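Local coordinates for protein undecaprenyl pyrophosphate synthase (Campylobacter jejuni, PDB 3UGS) that probably catalyses the magnesium-dependent condensation of isopentenyl diphosphate with allylic diphosphates to build long cis-polyprenyl diphosphates, as a homodimer, at residues E139-K150 against N158-P166; I51-T61 against L126-G135. All coordinates share one frame; numbering follows the deposited sequence.

Interaction 1: residues E139-K150 against N158-P166; sequences EIIRAAKRVIEK and NLTQNLDLP
Helix 136-149 packs against the end of helix 156-161 and the loop after it, fastened by a salt-bridge network of R142, R146 and D164. R142 grips the carboxylate end-on, one nitrogen to each oxygen: NH1 lies 2.6 Å from D164 OD2, approached from above the carboxylate plane, and NH2 reaches D164 OD1. R146 turns both terminal nitrogens onto D164 OD1, with NH1 at 2.9 Å, so this single oxygen accepts from three N-H groups. The NH1 of R146 also donates to the N162 carbonyl O (2.8 Å), which ties the arginine to the loop backbone. With the E139 side chain extended beyond CG (chi2 -162°), OE2 accepts from the L165 backbone N at 3.0 Å, while OE1 bonds to Y134 and Q188. L159 CD2 presses on A143 CB at 3.4 Å, and L163 CD2 sits against E139 CD, the two side chains crossing at about a right angle. The N162 amide donates through ND2 to the N158 carbonyl O (2.8 Å, 165°), holding its flat group beside V147 CG2. I140, A144 and other residues of the first helix pack on the second subunit, so this is a helix-to-loop Arg-Asp salt-bridge network at the homodimer interface.

Interaction 2: residues I51-T61 against L126-G135; sequences ISNLSLFAFST and LCVNLAISYG. With FFT ((2Z,6Z)-3,7,11-trimethyldodeca-2,6,10-trien-1-yl dihydrogen phosphate), chain C.
Chi1 values of -83° at N53 and -53° at N129 leave each CG beside its own backbone N, and the two amides, on neighbouring parallel strands, meet nearly coplanar (22° between planes). N129 ND2 donates to N53 OD1 at 2.8 Å, in the carbonyl plane and on a lone pair, and also to S55 OG at 3.2 Å; that hydroxyl has a further partner in H9. The backbones run in parallel register from N53 beside C127 to F57 beside A131, through alternating bonds such as L54 N to C127 O (3.0 Å) and A131 N to L56 O (3.0 Å). Past this point the regular pattern breaks: A131 O accepts from both A58 N and F59 N (3.2 Å), and the chain turns a corner at I132 and S133 before Y134 N bonds to F59 O (2.9 Å). F57 and A58 line the FFT pocket, and S60 and T61 are assigned to the substrate-binding site. F57, its CG roughly trans to the backbone N, carries FFT C12 over the centre of one ring face, 3.6 Å above the plane. The edge of Y134 points toward the F57 ring in an offset edge-to-face pair, with centroids 6.0 Å apart, backing that ring from the side away from the ligand. On the face carrying L54, L56, V128 and L130 the contacts are apolar, with L56 CD1 against V128 CG1. There L54 and L56 lie on helix 34-48, while strands 9-14 and 94-99 flank the pair within the parallel sheet.

In the fold
The two contacts lie in series along the chain, interaction 2 closing before interaction 1 opens, with centres about 17 Å apart. Interaction 2 is close to the middle of the chain, joining two inner strands of the six-stranded parallel sheet; interaction 1 is peripheral, its centre about 18 Å from the centre of the chain, next to the second subunit. Strand 126-134 leads, after the corner at I132 and S133, into helix 136-149, with G135 at the N-cap position. A probable hydrogen bond from Y134 OH to E139 OE1 (2.7 Å) joins them, and L165 packs on S55 and N129. The ligand-lining sheet is thus physically continuous with helix 136-149, which packs on the second subunit.

Interaction 1: residues E139-K150 against N158-P166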
loop_
_atom_site.group_PDB
_atom_site.type_symbol
_atom_site.label_atom_id
_atom_site.label_comp_id
_atom_site.label_asym_id
_atom_site.label_seq_id
_atom_site.Cartn_x
_atom_site.Cartn_y
_atom_site.Cartn_z
ATOM N N GLU A 139 7.477 2.307 -10.643
ATOM C CA GLU A 139 6.453 3.107 -11.362
ATOM C C GLU A 139 6.481 4.548 -10.827
ATOM O O GLU A 139 6.521 5.555 -11.551
ATOM C CB GLU A 139 5.073 2.521 -11.197
ATOM C CG GLU A 139 4.031 3.155 -12.137
ATOM C CD GLU A 139 2.572 2.911 -11.699
ATOM O OE1 GLU A 139 2.314 2.388 -10.549
ATOM O OE2 GLU A 139 1.667 3.273 -12.509
ATOM N N ILE A 140 6.527 4.631 -9.516
ATOM C CA ILE A 140 6.551 5.944 -8.827
ATOM C C ILE A 140 7.764 6.806 -9.236
ATOM O O ILE A 140 7.661 8.011 -9.483
ATOM C CB ILE A 140 6.486 5.817 -7.305
ATOM C CG1 ILE A 140 5.103 5.278 -6.883
ATOM C CG2 ILE A 140 6.755 7.165 -6.634
ATOM C CD1 ILE A 140 4.970 5.055 -5.391
ATOM N N ILE A 141 8.911 6.164 -9.316
ATOM C CA ILE A 141 10.178 6.846 -9.742
ATOM C C ILE A 141 10.080 7.317 -11.180
ATOM O O ILE A 141 10.433 8.422 -11.522
ATOM C CB ILE A 141 11.443 5.972 -9.572
ATOM C CG1 ILE A 141 12.201 6.397 -8.305
ATOM C CG2 ILE A 141 12.469 6.301 -10.664
ATOM C CD1 ILE A 141 11.568 6.140 -6.978
ATOM N N ARG A 142 9.556 6.450 -12.010
ATOM C CA ARG A 142 9.371 6.737 -13.428
ATOM C C ARG A 142 8.379 7.884 -13.629
ATOM O O ARG A 142 8.502 8.707 -14.528
ATOM C CB ARG A 142 8.951 5.481 -14.232
ATOM C CG ARG A 142 10.062 4.409 -14.232
ATOM C CD ARG A 142 9.961 3.303 -15.276
ATOM N NE ARG A 142 8.937 2.344 -14.842
ATOM C CZ ARG A 142 7.682 2.342 -15.261
ATOM N NH1 ARG A 142 6.808 1.482 -14.736
ATOM N NH2 ARG A 142 7.305 3.197 -16.197
ATOM N N ALA A 143 7.383 7.932 -12.777
ATOM C CA ALA A 143 6.375 8.994 -12.885
ATOM C C ALA A 143 6.978 10.343 -12.520
ATOM O O ALA A 143 6.695 11.369 -13.158
ATOM C CB ALA A 143 5.201 8.711 -12.018
ATOM N N ALA A 144 7.831 10.320 -11.497
ATOM C CA ALA A 144 8.519 11.540 -11.006
ATOM C C ALA A 144 9.484 12.126 -12.081
ATOM O O ALA A 144 9.662 13.319 -12.200
ATOM C CB ALA A 144 9.293 11.270 -9.724
ATOM N N LYS A 145 10.123 11.249 -12.819
ATOM C CA LYS A 145 11.040 11.682 -13.873
ATOM C C LYS A 145 10.275 12.297 -15.048
ATOM O O LYS A 145 10.722 13.255 -15.649
ATOM C CB LYS A 145 11.908 10.534 -14.353
ATOM C CG LYS A 145 12.823 10.020 -13.264
ATOM C CD LYS A 145 13.398 8.678 -13.663
ATOM C CE LYS A 145 14.886 8.597 -13.364
ATOM N NZ LYS A 145 15.452 7.476 -14.169
ATOM N N ARG A 146 9.140 11.702 -15.370
ATOM C CA ARG A 146 8.270 12.223 -16.424
ATOM C C ARG A 146 7.782 13.651 -16.110
ATOM O O ARG A 146 7.617 14.504 -16.992
ATOM C CB ARG A 146 7.038 11.349 -16.641
ATOM C CG ARG A 146 7.282 10.041 -17.335
ATOM C CD ARG A 146 6.038 9.132 -17.179
ATOM N NE ARG A 146 6.173 7.918 -17.966
ATOM C CZ ARG A 146 5.656 6.739 -17.658
ATOM N NH1 ARG A 146 4.906 6.576 -16.556
ATOM N NH2 ARG A 146 5.903 5.715 -18.463
ATOM N N VAL A 147 7.498 13.850 -14.830
ATOM C CA VAL A 147 7.031 15.148 -14.314
ATOM C C VAL A 147 8.151 16.180 -14.441
ATOM O O VAL A 147 7.954 17.317 -14.858
ATOM C CB VAL A 147 6.581 15.086 -12.853
ATOM C CG1 VAL A 147 6.442 16.491 -12.282
ATOM C CG2 VAL A 147 5.262 14.328 -12.748
ATOM N N ILE A 148 9.328 15.745 -14.048
ATOM C CA ILE A 148 10.557 16.548 -14.149
ATOM C C ILE A 148 10.919 16.843 -15.616
ATOM O O ILE A 148 11.113 17.987 -16.015
ATOM C CB ILE A 148 11.753 15.887 -13.448
ATOM C CG1 ILE A 148 11.624 16.135 -11.937
ATOM C CG2 ILE A 148 13.092 16.447 -13.949
ATOM C CD1 ILE A 148 12.722 15.470 -11.129
ATOM N N GLU A 149 10.916 15.797 -16.404
ATOM C CA GLU A 149 11.175 15.877 -17.851
ATOM C C GLU A 149 10.196 16.828 -18.576
ATOM O O GLU A 149 10.522 17.423 -19.607
ATOM C CB GLU A 149 11.109 14.491 -18.487
ATOM C CG GLU A 149 11.463 14.464 -19.967
ATOM C CD GLU A 149 11.366 13.057 -20.563
ATOM O OE1 GLU A 149 11.039 12.091 -19.813
ATOM O OE2 GLU A 149 11.620 12.912 -21.788
ATOM N N LYS A 150 9.005 16.965 -18.007
ATOM C CA LYS A 150 7.943 17.852 -18.566
ATOM C C LYS A 150 7.948 19.254 -17.961
ATOM O O LYS A 150 7.124 20.118 -18.288
ATOM C CB LYS A 150 6.556 17.244 -18.387
ATOM C CG LYS A 150 6.307 16.010 -19.235
ATOM C CD LYS A 150 4.898 15.492 -18.991
ATOM C CE LYS A 150 4.570 14.256 -19.804
ATOM N NZ LYS A 150 3.096 14.055 -19.852
ATOM N N ASN A 158 0.413 15.919 -10.125
ATOM C CA ASN A 158 1.224 15.711 -11.308
ATOM C C ASN A 158 1.850 14.339 -11.378
ATOM O O ASN A 158 1.968 13.751 -12.424
ATOM C CB ASN A 158 2.286 16.796 -11.461
ATOM C CG ASN A 158 1.707 18.103 -12.023
ATOM O OD1 ASN A 158 0.803 18.077 -12.843
ATOM N ND2 ASN A 158 2.235 19.239 -11.584
ATOM N N LEU A 159 2.252 13.821 -10.234
ATOM C CA LEU A 159 2.860 12.501 -10.173
ATOM C C LEU A 159 1.810 11.440 -10.475
ATOM O O LEU A 159 2.033 10.516 -11.206
ATOM C CB LEU A 159 3.505 12.297 -8.822
ATOM C CG LEU A 159 4.105 10.982 -8.304
ATOM C CD1 LEU A 159 3.106 9.835 -8.200
ATOM C CD2 LEU A 159 5.291 10.600 -9.143
ATOM N N THR A 160 0.640 11.607 -9.914
ATOM C CA THR A 160 -0.475 10.717 -10.222
ATOM C C THR A 160 -0.708 10.584 -11.720
ATOM O O THR A 160 -0.769 9.497 -12.268
ATOM C CB THR A 160 -1.756 11.224 -9.536
ATOM O OG1 THR A 160 -1.504 11.264 -8.130
ATOM C CG2 THR A 160 -2.916 10.378 -9.818
ATOM N N GLN A 161 -0.858 11.720 -12.361
ATOM C CA GLN A 161 -1.217 11.772 -13.805
ATOM C C GLN A 161 -0.109 11.209 -14.708
ATOM O O GLN A 161 -0.303 10.967 -15.876
ATOM C CB GLN A 161 -1.566 13.187 -14.283
ATOM C CG GLN A 161 -2.848 13.728 -13.678
ATOM C CD GLN A 161 -3.972 12.667 -13.627
ATOM O OE1 GLN A 161 -4.472 12.301 -12.514
ATOM N NE2 GLN A 161 -4.402 12.175 -14.827
ATOM N N ASN A 162 1.057 11.047 -14.155
ATOM C CA ASN A 162 2.195 10.508 -14.915
ATOM C C ASN A 162 2.573 9.070 -14.593
ATOM O O ASN A 162 3.532 8.513 -15.159
ATOM C CB ASN A 162 3.421 11.423 -14.835
ATOM C CG ASN A 162 3.268 12.655 -15.718
ATOM O OD1 ASN A 162 3.476 12.564 -16.942
ATOM N ND2 ASN A 162 2.872 13.791 -15.122
ATOM N N LEU A 163 1.803 8.477 -13.694
ATOM C CA LEU A 163 1.944 7.043 -13.413
ATOM C C LEU A 163 1.631 6.266 -14.687
ATOM O O LEU A 163 0.983 6.755 -15.575
ATOM C CB LEU A 163 1.071 6.577 -12.261
ATOM C CG LEU A 163 1.448 7.022 -10.851
ATOM C CD1 LEU A 163 0.234 6.852 -9.948
ATOM C CD2 LEU A 163 2.656 6.251 -10.337
ATOM N N ASP A 164 2.179 5.056 -14.785
ATOM C CA ASP A 164 1.816 4.127 -15.889
ATOM C C ASP A 164 0.294 3.944 -15.889
ATOM O O ASP A 164 -0.319 3.755 -16.919
ATOM C CB ASP A 164 2.427 2.746 -15.703
ATOM C CG ASP A 164 3.874 2.678 -16.115
ATOM O OD1 ASP A 164 4.439 3.682 -16.640
ATOM O OD2 ASP A 164 4.456 1.575 -15.934
ATOM N N LEU A 165 -0.269 3.962 -14.684
ATOM C CA LEU A 165 -1.712 3.772 -14.447
ATOM C C LEU A 165 -2.260 4.749 -13.414
ATOM O O LEU A 165 -2.342 4.448 -12.234
ATOM C CB LEU A 165 -2.020 2.329 -14.035
ATOM C CG LEU A 165 -3.495 1.947 -13.888
ATOM C CD1 LEU A 165 -4.289 2.117 -15.168
ATOM C CD2 LEU A 165 -3.543 0.519 -13.398
ATOM N N PRO A 166 -2.694 5.924 -13.882
ATOM C CA PRO A 166 -3.150 7.006 -13.001
ATOM C C PRO A 166 -4.349 6.724 -12.105
ATOM O O PRO A 166 -4.550 7.404 -11.079
ATOM C CB PRO A 166 -3.496 8.128 -14.000
ATOM C CG PRO A 166 -2.677 7.837 -15.218
ATOM C CD PRO A 166 -2.732 6.337 -15.302
#

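Interaction 2: residues I51-T61 against L126-G135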
loop_
_atom_site.group_PDB
_atom_site.type_symbol
_atom_site.label_atom_id
_atom_site.label_comp_id
_atom_site.label_asym_id
_atom_site.label_seq_id
_atom_site.Cartn_x
_atom_site.Cartn_y
_atom_site.Cartn_z
ATOM N N ILE A 51 -17.451 -2.419 -13.899
ATOM C CA ILE A 51 -16.050 -2.193 -13.461
ATOM C C ILE A 51 -15.209 -1.959 -14.736
ATOM O O ILE A 51 -14.960 -2.863 -15.475
ATOM C CB ILE A 51 -15.495 -3.369 -12.660
ATOM C CG1 ILE A 51 -16.264 -3.489 -11.341
ATOM C CG2 ILE A 51 -13.992 -3.234 -12.437
ATOM C CD1 ILE A 51 -15.833 -4.661 -10.462
ATOM N N SER A 52 -14.787 -0.724 -14.962
ATOM C CA SER A 52 -14.126 -0.330 -16.247
ATOM C C SER A 52 -12.684 -0.871 -16.358
ATOM O O SER A 52 -12.175 -1.146 -17.430
ATOM C CB SER A 52 -14.116 1.173 -16.451
ATOM O OG SER A 52 -13.371 1.800 -15.429
ATOM N N ASN A 53 -12.052 -1.034 -15.217
ATOM C CA ASN A 53 -10.630 -1.397 -15.178
ATOM C C ASN A 53 -10.371 -2.575 -14.285
ATOM O O ASN A 53 -10.821 -2.604 -13.136
ATOM C CB ASN A 53 -9.742 -0.259 -14.691
ATOM C CG ASN A 53 -9.394 0.706 -15.778
ATOM O OD1 ASN A 53 -8.265 0.650 -16.315
ATOM N ND2 ASN A 53 -10.341 1.575 -16.136
ATOM N N LEU A 54 -9.628 -3.512 -14.851
ATOM C CA LEU A 54 -9.218 -4.722 -14.170
ATOM C C LEU A 54 -7.717 -4.868 -14.273
ATOM O O LEU A 54 -7.150 -4.968 -15.365
ATOM C CB LEU A 54 -9.918 -5.959 -14.722
ATOM C CG LEU A 54 -9.428 -7.296 -14.187
ATOM C CD1 LEU A 54 -9.858 -7.532 -12.743
ATOM C CD2 LEU A 54 -9.920 -8.416 -15.124
ATOM N N SER A 55 -7.097 -4.890 -13.104
ATOM C CA SER A 55 -5.653 -4.863 -13.007
ATOM C C SER A 55 -5.147 -6.149 -12.437
ATOM O O SER A 55 -5.584 -6.608 -11.387
ATOM C CB SER A 55 -5.156 -3.674 -12.205
ATOM O OG SER A 55 -5.305 -2.458 -12.950
ATOM N N LEU A 56 -4.211 -6.731 -13.187
ATOM C CA LEU A 56 -3.654 -8.069 -12.861
ATOM C C LEU A 56 -2.159 -8.022 -12.736
ATOM O O LEU A 56 -1.528 -7.316 -13.463
ATOM C CB LEU A 56 -4.040 -9.146 -13.898
ATOM C CG LEU A 56 -5.534 -9.167 -14.267
ATOM C CD1 LEU A 56 -5.725 -10.100 -15.459
ATOM C CD2 LEU A 56 -6.446 -9.537 -13.065
ATOM N N PHE A 57 -1.637 -8.802 -11.805
ATOM C CA PHE A 57 -0.219 -8.832 -11.487
ATOM C C PHE A 57 0.422 -10.091 -12.017
ATOM O O PHE A 57 0.246 -11.156 -11.488
ATOM C CB PHE A 57 0.051 -8.744 -9.969
ATOM C CG PHE A 57 1.379 -8.099 -9.615
ATOM C CD1 PHE A 57 2.334 -7.817 -10.588
ATOM C CD2 PHE A 57 1.665 -7.760 -8.311
ATOM C CE1 PHE A 57 3.532 -7.198 -10.243
ATOM C CE2 PHE A 57 2.852 -7.146 -7.974
ATOM C CZ PHE A 57 3.782 -6.872 -8.933
ATOM N N ALA A 58 1.229 -9.933 -13.042
ATOM C CA ALA A 58 1.875 -11.097 -13.692
ATOM C C ALA A 58 3.283 -11.362 -13.176
ATOM O O ALA A 58 3.598 -12.450 -12.723
ATOM C CB ALA A 58 1.895 -10.909 -15.200
ATOM N N PHE A 59 4.112 -10.332 -13.284
ATOM C CA PHE A 59 5.549 -10.398 -12.970
ATOM C C PHE A 59 6.060 -9.024 -12.463
ATOM O O PHE A 59 5.800 -7.939 -13.044
ATOM C CB PHE A 59 6.368 -10.823 -14.211
ATOM C CG PHE A 59 7.805 -11.238 -13.911
ATOM C CD1 PHE A 59 8.121 -12.546 -13.619
ATOM C CD2 PHE A 59 8.838 -10.313 -13.948
ATOM C CE1 PHE A 59 9.445 -12.939 -13.371
ATOM C CE2 PHE A 59 10.156 -10.677 -13.686
ATOM C CZ PHE A 59 10.459 -11.990 -13.378
ATOM N N SER A 60 6.817 -9.084 -11.390
ATOM C CA SER A 60 7.298 -7.864 -10.773
ATOM C C SER A 60 8.774 -7.644 -10.946
ATOM O O SER A 60 9.480 -8.512 -11.429
ATOM C CB SER A 60 6.982 -7.859 -9.279
ATOM O OG SER A 60 7.724 -8.868 -8.627
ATOM N N THR A 61 9.234 -6.470 -10.525
ATOM C CA THR A 61 10.666 -6.133 -10.617
ATOM C C THR A 61 11.521 -7.059 -9.731
ATOM O O THR A 61 12.594 -7.496 -10.109
ATOM C CB THR A 61 10.969 -4.653 -10.315
ATOM O OG1 THR A 61 10.245 -4.223 -9.136
ATOM C CG2 THR A 61 10.617 -3.783 -11.559
ATOM N N LEU A 126 -14.145 -3.285 -21.459
ATOM C CA LEU A 126 -13.296 -3.538 -20.301
ATOM C C LEU A 126 -11.850 -3.291 -20.678
ATOM O O LEU A 126 -11.417 -3.627 -21.799
ATOM C CB LEU A 126 -13.453 -4.971 -19.793
ATOM C CG LEU A 126 -12.619 -5.378 -18.595
ATOM C CD1 LEU A 126 -12.955 -4.494 -17.406
ATOM C CD2 LEU A 126 -12.828 -6.840 -18.251
ATOM N N CYS A 127 -11.116 -2.733 -19.721
ATOM C CA CYS A 127 -9.693 -2.481 -19.872
ATOM C C CYS A 127 -8.864 -3.323 -18.882
ATOM O O CYS A 127 -8.884 -3.099 -17.697
ATOM C CB CYS A 127 -9.370 -1.012 -19.727
ATOM S SG CYS A 127 -7.596 -0.695 -19.987
ATOM N N VAL A 128 -8.160 -4.310 -19.423
ATOM C CA VAL A 128 -7.306 -5.193 -18.650
ATOM C C VAL A 128 -5.870 -4.666 -18.600
ATOM O O VAL A 128 -5.099 -4.685 -19.587
ATOM C CB VAL A 128 -7.304 -6.618 -19.175
ATOM C CG1 VAL A 128 -6.321 -7.460 -18.357
ATOM C CG2 VAL A 128 -8.706 -7.205 -19.135
ATOM N N ASN A 129 -5.540 -4.170 -17.418
ATOM C CA ASN A 129 -4.186 -3.642 -17.106
ATOM C C ASN A 129 -3.282 -4.767 -16.568
ATOM O O ASN A 129 -3.515 -5.340 -15.504
ATOM C CB ASN A 129 -4.225 -2.504 -16.104
ATOM C CG ASN A 129 -5.167 -1.397 -16.523
ATOM O OD1 ASN A 129 -5.024 -0.857 -17.611
ATOM N ND2 ASN A 129 -6.119 -1.037 -15.657
ATOM N N LEU A 130 -2.270 -5.063 -17.356
ATOM C CA LEU A 130 -1.374 -6.179 -17.068
ATOM C C LEU A 130 -0.017 -5.658 -16.612
ATOM O O LEU A 130 0.740 -5.038 -17.375
ATOM C CB LEU A 130 -1.222 -7.100 -18.289
ATOM C CG LEU A 130 -0.626 -8.495 -18.027
ATOM C CD1 LEU A 130 -1.498 -9.333 -17.075
ATOM C CD2 LEU A 130 -0.435 -9.241 -19.349
ATOM N N ALA A 131 0.263 -5.925 -15.352
ATOM C CA ALA A 131 1.527 -5.535 -14.716
ATOM C C ALA A 131 2.636 -6.559 -14.911
ATOM O O ALA A 131 2.645 -7.630 -14.324
ATOM C CB ALA A 131 1.312 -5.255 -13.240
ATOM N N ILE A 132 3.581 -6.197 -15.757
ATOM C CA ILE A 132 4.689 -7.115 -16.170
ATOM C C ILE A 132 6.040 -6.463 -16.044
ATOM O O ILE A 132 6.269 -5.391 -16.598
ATOM C CB ILE A 132 4.610 -7.582 -17.635
ATOM C CG1 ILE A 132 3.189 -7.903 -17.999
ATOM C CG2 ILE A 132 5.495 -8.795 -17.866
ATOM C CD1 ILE A 132 3.002 -8.002 -19.511
ATOM N N SER A 133 6.937 -7.155 -15.354
ATOM C CA SER A 133 8.191 -6.544 -14.918
ATOM C C SER A 133 7.844 -5.180 -14.299
ATOM O O SER A 133 8.390 -4.148 -14.618
ATOM C CB SER A 133 9.158 -6.339 -16.086
ATOM O OG SER A 133 10.325 -5.663 -15.612
ATOM N N TYR A 134 6.859 -5.224 -13.446
ATOM C CA TYR A 134 6.303 -4.029 -12.821
ATOM C C TYR A 134 6.560 -3.989 -11.323
ATOM O O TYR A 134 6.438 -4.956 -10.611
ATOM C CB TYR A 134 4.803 -3.914 -13.072
ATOM C CG TYR A 134 4.135 -2.926 -12.181
ATOM C CD1 TYR A 134 3.831 -1.644 -12.635
ATOM C CD2 TYR A 134 3.854 -3.244 -10.865
ATOM C CE1 TYR A 134 3.232 -0.711 -11.799
ATOM C CE2 TYR A 134 3.277 -2.327 -10.032
ATOM C CZ TYR A 134 2.960 -1.064 -10.492
ATOM O OH TYR A 134 2.367 -0.149 -9.622
ATOM N N GLY A 135 6.893 -2.814 -10.852
ATOM C CA GLY A 135 6.937 -2.555 -9.426
ATOM C C GLY A 135 6.419 -1.169 -9.134
ATOM O O GLY A 135 6.620 -0.249 -9.941
HETATM O O3 FFT C . 2.931 -11.696 -2.362
HETATM P P FFT C . 3.310 -12.881 -3.208
HETATM O O1 FFT C . 2.161 -13.806 -3.474
HETATM O O2 FFT C . 4.604 -13.504 -2.718
HETATM O O FFT C . 3.683 -12.347 -4.693
HETATM C C14 FFT C . 2.660 -11.856 -5.585
HETATM C C13 FFT C . 3.267 -11.221 -6.815
HETATM C C11 FFT C . 2.976 -11.618 -8.050
HETATM C C12 FFT C . 3.610 -10.964 -9.218
HETATM C C10 FFT C . 1.932 -12.668 -8.319
HETATM C C9 FFT C . 2.466 -13.805 -9.139
HETATM C C8 FFT C . 1.484 -14.961 -9.106
HETATM C C6 FFT C . 0.832 -15.368 -10.213
HETATM C C7 FFT C . -0.125 -16.536 -10.186
HETATM C C5 FFT C . 1.066 -14.646 -11.511
HETATM C C4 FFT C . 0.887 -15.674 -12.604
HETATM C C3 FFT C . 1.432 -15.198 -13.929
HETATM C C1 FFT C . 1.038 -15.822 -15.065
HETATM C C2 FFT C . 0.060 -16.985 -15.008
HETATM C C FFT C . 1.586 -15.336 -16.391
#